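Local structure of DNA polymerase III beta subunit (2AVT) at residues Ser158-His166 with Leu244-Thr252; Pro124-Glu132 with Phe225-Arg234. The protein probably encircles duplex DNA as a two-chain sliding ring that keeps the replicative polymerase attached to its template. All coordinates share one frame; numbering follows the deposited sequence.

Contact 1. Residues Ser158-His166 with Leu244-Thr252; sequences SRPILTGVH and LLEGNYPDT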
loop_
_atom_site.group_PDB
_atom_site.type_symbol
_atom_site.label_atom_id
_atom_site.label_comp_id
_atom_site.label_asym_id
_atom_site.label_seq_id
_atom_site.Cartn_x
_atom_site.Cartn_y
_atom_site.Cartn_z
ATOM N N SER A 158 5.874 -18.651 21.373
ATOM C CA SER A 158 6.373 -19.726 22.225
ATOM C C SER A 158 6.715 -19.188 23.612
ATOM O O SER A 158 6.468 -19.848 24.620
ATOM C CB SER A 158 7.610 -20.374 21.595
ATOM O OG SER A 158 8.656 -19.433 21.429
ATOM N N ARG A 159 7.285 -17.986 23.655
ATOM C CA ARG A 159 7.640 -17.360 24.927
ATOM C C ARG A 159 7.059 -15.952 24.986
ATOM O O ARG A 159 7.642 -15.003 24.460
ATOM C CB ARG A 159 9.160 -17.293 25.096
ATOM C CG ARG A 159 9.602 -16.974 26.523
ATOM C CD ARG A 159 11.116 -16.803 26.628
ATOM N NE ARG A 159 11.564 -16.750 28.018
ATOM C CZ ARG A 159 12.823 -16.544 28.396
ATOM N NH1 ARG A 159 13.772 -16.364 27.488
ATOM N NH2 ARG A 159 13.133 -16.530 29.685
ATOM N N PRO A 160 5.899 -15.807 25.639
ATOM C CA PRO A 160 5.156 -14.556 25.822
ATOM C C PRO A 160 5.982 -13.360 26.306
ATOM O O PRO A 160 6.039 -12.330 25.640
ATOM C CB PRO A 160 4.076 -14.948 26.830
ATOM C CG PRO A 160 3.803 -16.372 26.472
ATOM C CD PRO A 160 5.200 -16.928 26.292
ATOM N N ILE A 161 6.617 -13.503 27.467
ATOM C CA ILE A 161 7.414 -12.426 28.047
ATOM C C ILE A 161 8.379 -11.707 27.104
ATOM O O ILE A 161 8.547 -10.496 27.213
ATOM C CB ILE A 161 8.197 -12.917 29.294
ATOM C CG1 ILE A 161 8.948 -14.209 28.982
ATOM C CG2 ILE A 161 7.244 -13.120 30.457
ATOM C CD1 ILE A 161 10.225 -13.998 28.215
ATOM N N LEU A 162 9.011 -12.431 26.182
ATOM C CA LEU A 162 9.944 -11.799 25.252
ATOM C C LEU A 162 9.229 -10.981 24.185
ATOM O O LEU A 162 9.854 -10.219 23.447
ATOM C CB LEU A 162 10.823 -12.844 24.562
ATOM C CG LEU A 162 11.911 -13.542 25.384
ATOM C CD1 LEU A 162 12.903 -14.189 24.429
ATOM C CD2 LEU A 162 12.634 -12.535 26.272
ATOM N N THR A 163 7.914 -11.149 24.105
ATOM C CA THR A 163 7.107 -10.438 23.126
ATOM C C THR A 163 6.924 -8.978 23.530
ATOM O O THR A 163 6.615 -8.129 22.701
ATOM C CB THR A 163 5.715 -11.092 22.983
ATOM O OG1 THR A 163 5.868 -12.489 22.693
ATOM C CG2 THR A 163 4.935 -10.442 21.859
ATOM N N GLY A 164 7.126 -8.688 24.808
ATOM C CA GLY A 164 6.950 -7.322 25.266
ATOM C C GLY A 164 8.219 -6.548 25.558
ATOM O O GLY A 164 9.331 -7.035 25.356
ATOM N N VAL A 165 8.035 -5.316 26.018
ATOM C CA VAL A 165 9.143 -4.442 26.376
ATOM C C VAL A 165 9.132 -4.400 27.893
ATOM O O VAL A 165 8.099 -4.122 28.493
ATOM C CB VAL A 165 8.935 -3.009 25.812
ATOM C CG1 VAL A 165 10.087 -2.091 26.230
ATOM C CG2 VAL A 165 8.847 -3.060 24.298
ATOM N N HIS A 166 10.261 -4.715 28.517
ATOM C CA HIS A 166 10.332 -4.684 29.980
ATOM C C HIS A 166 10.590 -3.247 30.416
ATOM O O HIS A 166 11.589 -2.652 30.023
ATOM C CB HIS A 166 11.469 -5.576 30.496
ATOM C CG HIS A 166 11.441 -5.792 31.981
ATOM N ND1 HIS A 166 12.526 -6.269 32.686
ATOM C CD2 HIS A 166 10.452 -5.618 32.891
ATOM C CE1 HIS A 166 12.207 -6.377 33.965
ATOM N NE2 HIS A 166 10.953 -5.989 34.116
ATOM N N LEU A 244 -1.230 -6.417 30.220
ATOM C CA LEU A 244 0.160 -6.692 30.575
ATOM C C LEU A 244 0.538 -8.162 30.436
ATOM O O LEU A 244 -0.287 -9.052 30.659
ATOM C CB LEU A 244 0.435 -6.251 32.020
ATOM C CG LEU A 244 0.316 -4.760 32.359
ATOM C CD1 LEU A 244 0.620 -4.565 33.828
ATOM C CD2 LEU A 244 1.272 -3.946 31.513
ATOM N N LEU A 245 1.790 -8.408 30.064
ATOM C CA LEU A 245 2.276 -9.773 29.940
ATOM C C LEU A 245 2.751 -10.190 31.329
ATOM O O LEU A 245 3.617 -9.547 31.915
ATOM C CB LEU A 245 3.423 -9.842 28.930
ATOM C CG LEU A 245 3.011 -9.593 27.476
ATOM C CD1 LEU A 245 4.243 -9.438 26.598
ATOM C CD2 LEU A 245 2.140 -10.755 26.992
ATOM N N GLU A 246 2.157 -11.247 31.870
ATOM C CA GLU A 246 2.541 -11.714 33.197
ATOM C C GLU A 246 3.733 -12.647 33.111
ATOM O O GLU A 246 4.008 -13.233 32.060
ATOM C CB GLU A 246 1.383 -12.449 33.874
ATOM C CG GLU A 246 0.100 -11.647 33.966
ATOM C CD GLU A 246 -0.942 -12.329 34.831
ATOM O OE1 GLU A 246 -1.085 -13.572 34.724
ATOM O OE2 GLU A 246 -1.623 -11.621 35.611
ATOM N N GLY A 247 4.441 -12.782 34.226
ATOM C CA GLY A 247 5.595 -13.647 34.249
ATOM C C GLY A 247 6.850 -12.915 34.666
ATOM O O GLY A 247 6.864 -11.693 34.828
ATOM N N ASN A 248 7.911 -13.692 34.838
ATOM C CA ASN A 248 9.216 -13.192 35.240
ATOM C C ASN A 248 10.029 -12.874 33.988
ATOM O O ASN A 248 10.379 -13.781 33.237
ATOM C CB ASN A 248 9.935 -14.276 36.045
ATOM C CG ASN A 248 9.039 -14.922 37.081
ATOM O OD1 ASN A 248 8.868 -14.401 38.182
ATOM N ND2 ASN A 248 8.446 -16.057 36.724
ATOM N N TYR A 249 10.332 -11.604 33.755
ATOM C CA TYR A 249 11.126 -11.248 32.584
ATOM C C TYR A 249 12.557 -11.697 32.873
ATOM O O TYR A 249 13.008 -11.627 34.014
ATOM C CB TYR A 249 11.093 -9.736 32.348
ATOM C CG TYR A 249 11.600 -9.334 30.983
ATOM C CD1 TYR A 249 10.805 -9.485 29.851
ATOM C CD2 TYR A 249 12.888 -8.850 30.819
ATOM C CE1 TYR A 249 11.284 -9.167 28.594
ATOM C CE2 TYR A 249 13.376 -8.532 29.571
ATOM C CZ TYR A 249 12.571 -8.692 28.461
ATOM O OH TYR A 249 13.066 -8.381 27.220
ATOM N N PRO A 250 13.287 -12.170 31.852
ATOM C CA PRO A 250 14.666 -12.621 32.064
ATOM C C PRO A 250 15.607 -11.541 32.594
ATOM O O PRO A 250 15.369 -10.346 32.416
ATOM C CB PRO A 250 15.078 -13.133 30.683
ATOM C CG PRO A 250 14.243 -12.315 29.748
ATOM C CD PRO A 250 12.904 -12.311 30.437
ATOM N N ASP A 251 16.670 -11.981 33.264
ATOM C CA ASP A 251 17.667 -11.075 33.821
ATOM C C ASP A 251 18.505 -10.562 32.657
ATOM O O ASP A 251 19.393 -11.256 32.167
ATOM C CB ASP A 251 18.566 -11.823 34.807
ATOM C CG ASP A 251 19.576 -10.918 35.480
ATOM O OD1 ASP A 251 20.157 -10.053 34.791
ATOM O OD2 ASP A 251 19.797 -11.082 36.699
ATOM N N THR A 252 18.220 -9.342 32.219
ATOM C CA THR A 252 18.933 -8.757 31.095
ATOM C C THR A 252 20.128 -7.889 31.502
ATOM O O THR A 252 21.009 -7.617 30.690
ATOM C CB THR A 252 17.960 -7.936 30.219
ATOM O OG1 THR A 252 18.648 -7.455 29.061
ATOM C CG2 THR A 252 17.394 -6.767 31.001
HETATM O O HOH W 1 11.483 -8.334 25.063
#
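Tyr249 packs its ring against His166 on one face and against its own neighbour Pro250 on the opposite one. His166 CB lies 3.6 Å from the Tyr249 ring centroid and 11° off its normal, a CH-pi contact. Tyr249 CB makes a second such contact over the centre of the His166 imidazole, and the two ring planes are inclined at 38°. In the plane of the tyrosine ring, at its edge, Ile161 O approaches Tyr249 CE1 to 3.3 Å. Tyr249 CG stands anti to the backbone N (chi1 -166°), which directs the ring to the turn at 160-163. A water 2.7 Å from Tyr249 OH also lies within reach of Leu162 O and Gly164 O.

Pro250 closes the apolar side: its CD meets Ile161 CD1 tip to tip at 3.9 Å, and its CG lies 3.8 Å from Leu162 CD2. Leu245 CD1 packs against the turn, 3.5 Å from Pro160 O, and Thr163 N donates to that same carbonyl at 2.7 Å.

Strand 164-170 runs between strands 199-204 and 174-180. Loop 244-252 passes from the former, where Leu245 touches Pro204, to the latter, where Tyr249 rests on Val178 and Thr180, probably near the partner-peptide pocket known in this family.

Contact 2. Residues Pro124-Glu132 with Phe225-Arg234; sequences PRLQEVSTE and FFSPSQILFR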
loop_
_atom_site.group_PDB
_atom_site.type_symbol
_atom_site.label_atom_id
_atom_site.label_comp_id
_atom_site.label_asym_id
_atom_site.label_seq_id
_atom_site.Cartn_x
_atom_site.Cartn_y
_atom_site.Cartn_z
ATOM N N PRO A 124 -18.167 -5.601 26.290
ATOM C CA PRO A 124 -17.499 -5.896 27.565
ATOM C C PRO A 124 -17.122 -4.619 28.305
ATOM O O PRO A 124 -16.766 -3.616 27.689
ATOM C CB PRO A 124 -16.271 -6.689 27.135
ATOM C CG PRO A 124 -15.950 -6.083 25.787
ATOM C CD PRO A 124 -17.320 -5.992 25.149
ATOM N N ARG A 125 -17.199 -4.660 29.631
ATOM C CA ARG A 125 -16.863 -3.495 30.433
ATOM C C ARG A 125 -15.361 -3.330 30.545
ATOM O O ARG A 125 -14.611 -4.292 30.416
ATOM C CB ARG A 125 -17.488 -3.621 31.818
ATOM C CG ARG A 125 -18.999 -3.562 31.774
ATOM C CD ARG A 125 -19.600 -3.913 33.109
ATOM N NE ARG A 125 -21.039 -3.680 33.127
ATOM C CZ ARG A 125 -21.825 -3.999 34.148
ATOM N NH1 ARG A 125 -21.299 -4.565 35.227
ATOM N NH2 ARG A 125 -23.127 -3.744 34.099
ATOM N N LEU A 126 -14.922 -2.101 30.777
ATOM C CA LEU A 126 -13.497 -1.830 30.892
ATOM C C LEU A 126 -12.993 -2.230 32.275
ATOM O O LEU A 126 -13.666 -2.007 33.280
ATOM C CB LEU A 126 -13.231 -0.340 30.663
ATOM C CG LEU A 126 -11.876 0.118 30.108
ATOM C CD1 LEU A 126 -10.739 -0.502 30.901
ATOM C CD2 LEU A 126 -11.773 -0.275 28.643
ATOM N N GLN A 127 -11.817 -2.847 32.314
ATOM C CA GLN A 127 -11.199 -3.226 33.576
ATOM C C GLN A 127 -10.624 -1.895 34.042
ATOM O O GLN A 127 -9.589 -1.457 33.563
ATOM C CB GLN A 127 -10.074 -4.238 33.334
ATOM C CG GLN A 127 -9.564 -4.940 34.585
ATOM C CD GLN A 127 -10.655 -5.719 35.295
ATOM O OE1 GLN A 127 -11.743 -5.924 34.752
ATOM N NE2 GLN A 127 -10.364 -6.167 36.515
ATOM N N GLU A 128 -11.319 -1.241 34.960
ATOM C CA GLU A 128 -10.896 0.060 35.457
ATOM C C GLU A 128 -9.544 0.058 36.164
ATOM O O GLU A 128 -9.134 -0.939 36.750
ATOM C CB GLU A 128 -11.976 0.611 36.382
ATOM C CG GLU A 128 -13.350 0.617 35.728
ATOM C CD GLU A 128 -14.462 0.973 36.690
ATOM O OE1 GLU A 128 -14.158 1.317 37.855
ATOM O OE2 GLU A 128 -15.642 0.912 36.278
ATOM N N VAL A 129 -8.853 1.191 36.087
ATOM C CA VAL A 129 -7.554 1.349 36.727
ATOM C C VAL A 129 -7.581 2.615 37.576
ATOM O O VAL A 129 -7.972 3.681 37.100
ATOM C CB VAL A 129 -6.425 1.474 35.685
ATOM C CG1 VAL A 129 -5.098 1.740 36.384
ATOM C CG2 VAL A 129 -6.337 0.203 34.857
ATOM N N SER A 130 -7.175 2.493 38.836
ATOM C CA SER A 130 -7.153 3.632 39.750
ATOM C C SER A 130 -6.440 4.844 39.152
ATOM O O SER A 130 -5.375 4.716 38.545
ATOM C CB SER A 130 -6.476 3.232 41.059
ATOM O OG SER A 130 -5.216 2.640 40.807
ATOM N N THR A 131 -7.035 6.017 39.339
ATOM C CA THR A 131 -6.484 7.261 38.818
ATOM C C THR A 131 -5.740 8.054 39.893
ATOM O O THR A 131 -5.603 9.273 39.793
ATOM C CB THR A 131 -7.600 8.158 38.253
ATOM O OG1 THR A 131 -8.431 7.391 37.374
ATOM C CG2 THR A 131 -7.006 9.318 37.479
ATOM N N GLU A 132 -5.260 7.363 40.921
ATOM C CA GLU A 132 -4.532 8.026 41.999
ATOM C C GLU A 132 -3.026 7.841 41.829
ATOM O O GLU A 132 -2.577 6.814 41.329
ATOM C CB GLU A 132 -4.987 7.466 43.352
ATOM C CG GLU A 132 -4.323 8.109 44.557
ATOM C CD GLU A 132 -5.076 7.836 45.849
ATOM O OE1 GLU A 132 -6.162 7.218 45.788
ATOM O OE2 GLU A 132 -4.586 8.242 46.925
ATOM N N PHE A 225 -0.919 5.227 34.691
ATOM C CA PHE A 225 -1.406 4.545 35.887
ATOM C C PHE A 225 -1.186 3.044 35.746
ATOM O O PHE A 225 -1.296 2.494 34.646
ATOM C CB PHE A 225 -2.894 4.818 36.102
ATOM C CG PHE A 225 -3.234 6.272 36.212
ATOM C CD1 PHE A 225 -3.193 6.914 37.436
ATOM C CD2 PHE A 225 -3.579 7.004 35.087
ATOM C CE1 PHE A 225 -3.489 8.259 37.537
ATOM C CE2 PHE A 225 -3.876 8.342 35.182
ATOM C CZ PHE A 225 -3.831 8.976 36.407
ATOM N N PHE A 226 -0.875 2.380 36.857
ATOM C CA PHE A 226 -0.636 0.944 36.819
ATOM C C PHE A 226 -1.616 0.133 37.647
ATOM O O PHE A 226 -2.175 0.610 38.632
ATOM C CB PHE A 226 0.773 0.600 37.318
ATOM C CG PHE A 226 1.879 1.297 36.586
ATOM C CD1 PHE A 226 2.172 2.629 36.846
ATOM C CD2 PHE A 226 2.656 0.610 35.666
ATOM C CE1 PHE A 226 3.226 3.261 36.205
ATOM C CE2 PHE A 226 3.712 1.234 35.019
ATOM C CZ PHE A 226 3.999 2.564 35.289
ATOM N N SER A 227 -1.811 -1.107 37.215
ATOM C CA SER A 227 -2.658 -2.071 37.899
ATOM C C SER A 227 -1.882 -3.344 37.612
ATOM O O SER A 227 -0.940 -3.330 36.815
ATOM C CB SER A 227 -4.057 -2.145 37.277
ATOM O OG SER A 227 -4.088 -3.038 36.178
ATOM N N PRO A 228 -2.244 -4.460 38.253
ATOM C CA PRO A 228 -1.490 -5.688 37.978
ATOM C C PRO A 228 -1.672 -6.220 36.555
ATOM O O PRO A 228 -0.720 -6.709 35.939
ATOM C CB PRO A 228 -2.027 -6.667 39.024
ATOM C CG PRO A 228 -2.490 -5.769 40.140
ATOM C CD PRO A 228 -3.160 -4.647 39.389
ATOM N N SER A 229 -2.890 -6.114 36.034
ATOM C CA SER A 229 -3.186 -6.633 34.702
ATOM C C SER A 229 -3.011 -5.668 33.535
ATOM O O SER A 229 -2.836 -6.099 32.398
ATOM C CB SER A 229 -4.608 -7.212 34.677
ATOM O OG SER A 229 -5.544 -6.278 35.189
ATOM N N GLN A 230 -3.059 -4.370 33.799
ATOM C CA GLN A 230 -2.890 -3.408 32.719
ATOM C C GLN A 230 -2.333 -2.057 33.128
ATOM O O GLN A 230 -2.247 -1.719 34.314
ATOM C CB GLN A 230 -4.216 -3.195 31.976
ATOM C CG GLN A 230 -5.463 -3.321 32.830
ATOM C CD GLN A 230 -6.716 -2.846 32.110
ATOM O OE1 GLN A 230 -6.857 -3.012 30.899
ATOM N NE2 GLN A 230 -7.635 -2.264 32.857
ATOM N N ILE A 231 -1.946 -1.290 32.117
ATOM C CA ILE A 231 -1.411 0.041 32.317
ATOM C C ILE A 231 -2.313 0.994 31.533
ATOM O O ILE A 231 -2.788 0.664 30.439
ATOM C CB ILE A 231 0.049 0.118 31.816
ATOM C CG1 ILE A 231 0.574 1.550 31.908
ATOM C CG2 ILE A 231 0.144 -0.395 30.398
ATOM C CD1 ILE A 231 2.006 1.684 31.429
ATOM N N LEU A 232 -2.583 2.155 32.119
ATOM C CA LEU A 232 -3.427 3.160 31.495
ATOM C C LEU A 232 -2.622 4.416 31.181
ATOM O O LEU A 232 -1.985 4.987 32.068
ATOM C CB LEU A 232 -4.591 3.521 32.426
ATOM C CG LEU A 232 -5.344 4.843 32.203
ATOM C CD1 LEU A 232 -6.057 4.864 30.851
ATOM C CD2 LEU A 232 -6.348 5.021 33.324
ATOM N N PHE A 233 -2.620 4.816 29.913
ATOM C CA PHE A 233 -1.951 6.042 29.502
ATOM C C PHE A 233 -3.107 7.005 29.275
ATOM O O PHE A 233 -4.042 6.682 28.537
ATOM C CB PHE A 233 -1.177 5.856 28.196
ATOM C CG PHE A 233 -0.053 4.873 28.283
ATOM C CD1 PHE A 233 -0.280 3.521 28.091
ATOM C CD2 PHE A 233 1.241 5.302 28.526
ATOM C CE1 PHE A 233 0.761 2.626 28.130
ATOM C CE2 PHE A 233 2.288 4.408 28.569
ATOM C CZ PHE A 233 2.050 3.071 28.370
ATOM N N ARG A 234 -3.053 8.181 29.893
ATOM C CA ARG A 234 -4.141 9.135 29.769
ATOM C C ARG A 234 -3.756 10.587 29.492
ATOM O O ARG A 234 -2.861 11.148 30.133
ATOM C CB ARG A 234 -5.000 9.089 31.039
ATOM C CG ARG A 234 -6.306 9.844 30.928
ATOM C CD ARG A 234 -7.089 9.813 32.230
ATOM N NE ARG A 234 -6.400 10.527 33.301
ATOM C CZ ARG A 234 -6.891 10.688 34.525
ATOM N NH1 ARG A 234 -8.077 10.187 34.835
ATOM N NH2 ARG A 234 -6.195 11.348 35.442
#
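Ser227, whose CB meets Val129 CG2 at 4.1 Å, fixes the turn of the hairpin through its hydroxyl: Gln230 N donates to Ser227 OG at 2.9 Å with an N-H...O angle of 156°, an ST motif. A chi1 of 85° sets OG between the backbone N and the carbonyl carbon, where it can face that amide.

Val129 is the central apolar contact from the connecting loop. Its CG1 branch reaches Phe225 CB at 3.8 Å, its CG2 branch is directed to Ser227, and CB faces Leu232 CD2, so one small side chain spans both strands of the hairpin. The amide of Gln230 comes implausibly near Gln127 O, and its placement is doubtful.

Farther along, Thr131 lies over one face of the Phe225 ring, with CG2 3.4 Å from CZ. The loop backbone follows the same ring: Ser130 O approaches Phe225 CD1 obliquely at 3.3 Å, and Glu132 O lies in the ring plane at its edge. Thr131 CG2 lies 3.0 Å from both Arg234 NH1 and NH2, a tight oblique approach with the side chains crossing at about a right angle. A bend at chi3 (66°) turns the guanidinium so that one of its faces lies over Phe225 CE2; its charge is paired with Glu223 through NH2.

Strands 221-226 and 230-234 belong to the eight-stranded sheet that joins the N-terminal and central domains. The loop crosses this sheet: Leu126 touches Tyr241 of strand 238-243 and Ser53 and Glu55 of strand 52-59, and the chain then enters strand 135-138, beside strand 221-226.

Overall arrangement
The segments alternate along the chain, 124-132, 158-166, 225-234, 244-252, so the two contacts interlock across the central domain with centres about 20 Å apart. Contact 2 lies on the eight-stranded sheet shared with the N-terminal domain, whereas contact 1 sits at strand 164-170 of the nine-stranded sheet shared with the C-terminal domain. Strand 238-243 leads from the hairpin of contact 2 into loop 244-252, and the two contacts meet directly: Leu244 N lies 2.7 Å from Ser229 O, a probable hydrogen bond. Each contact therefore packs one interdomain connection against the central domain, consistent with a chain of three similar domains curving around half of a DNA-encircling ring.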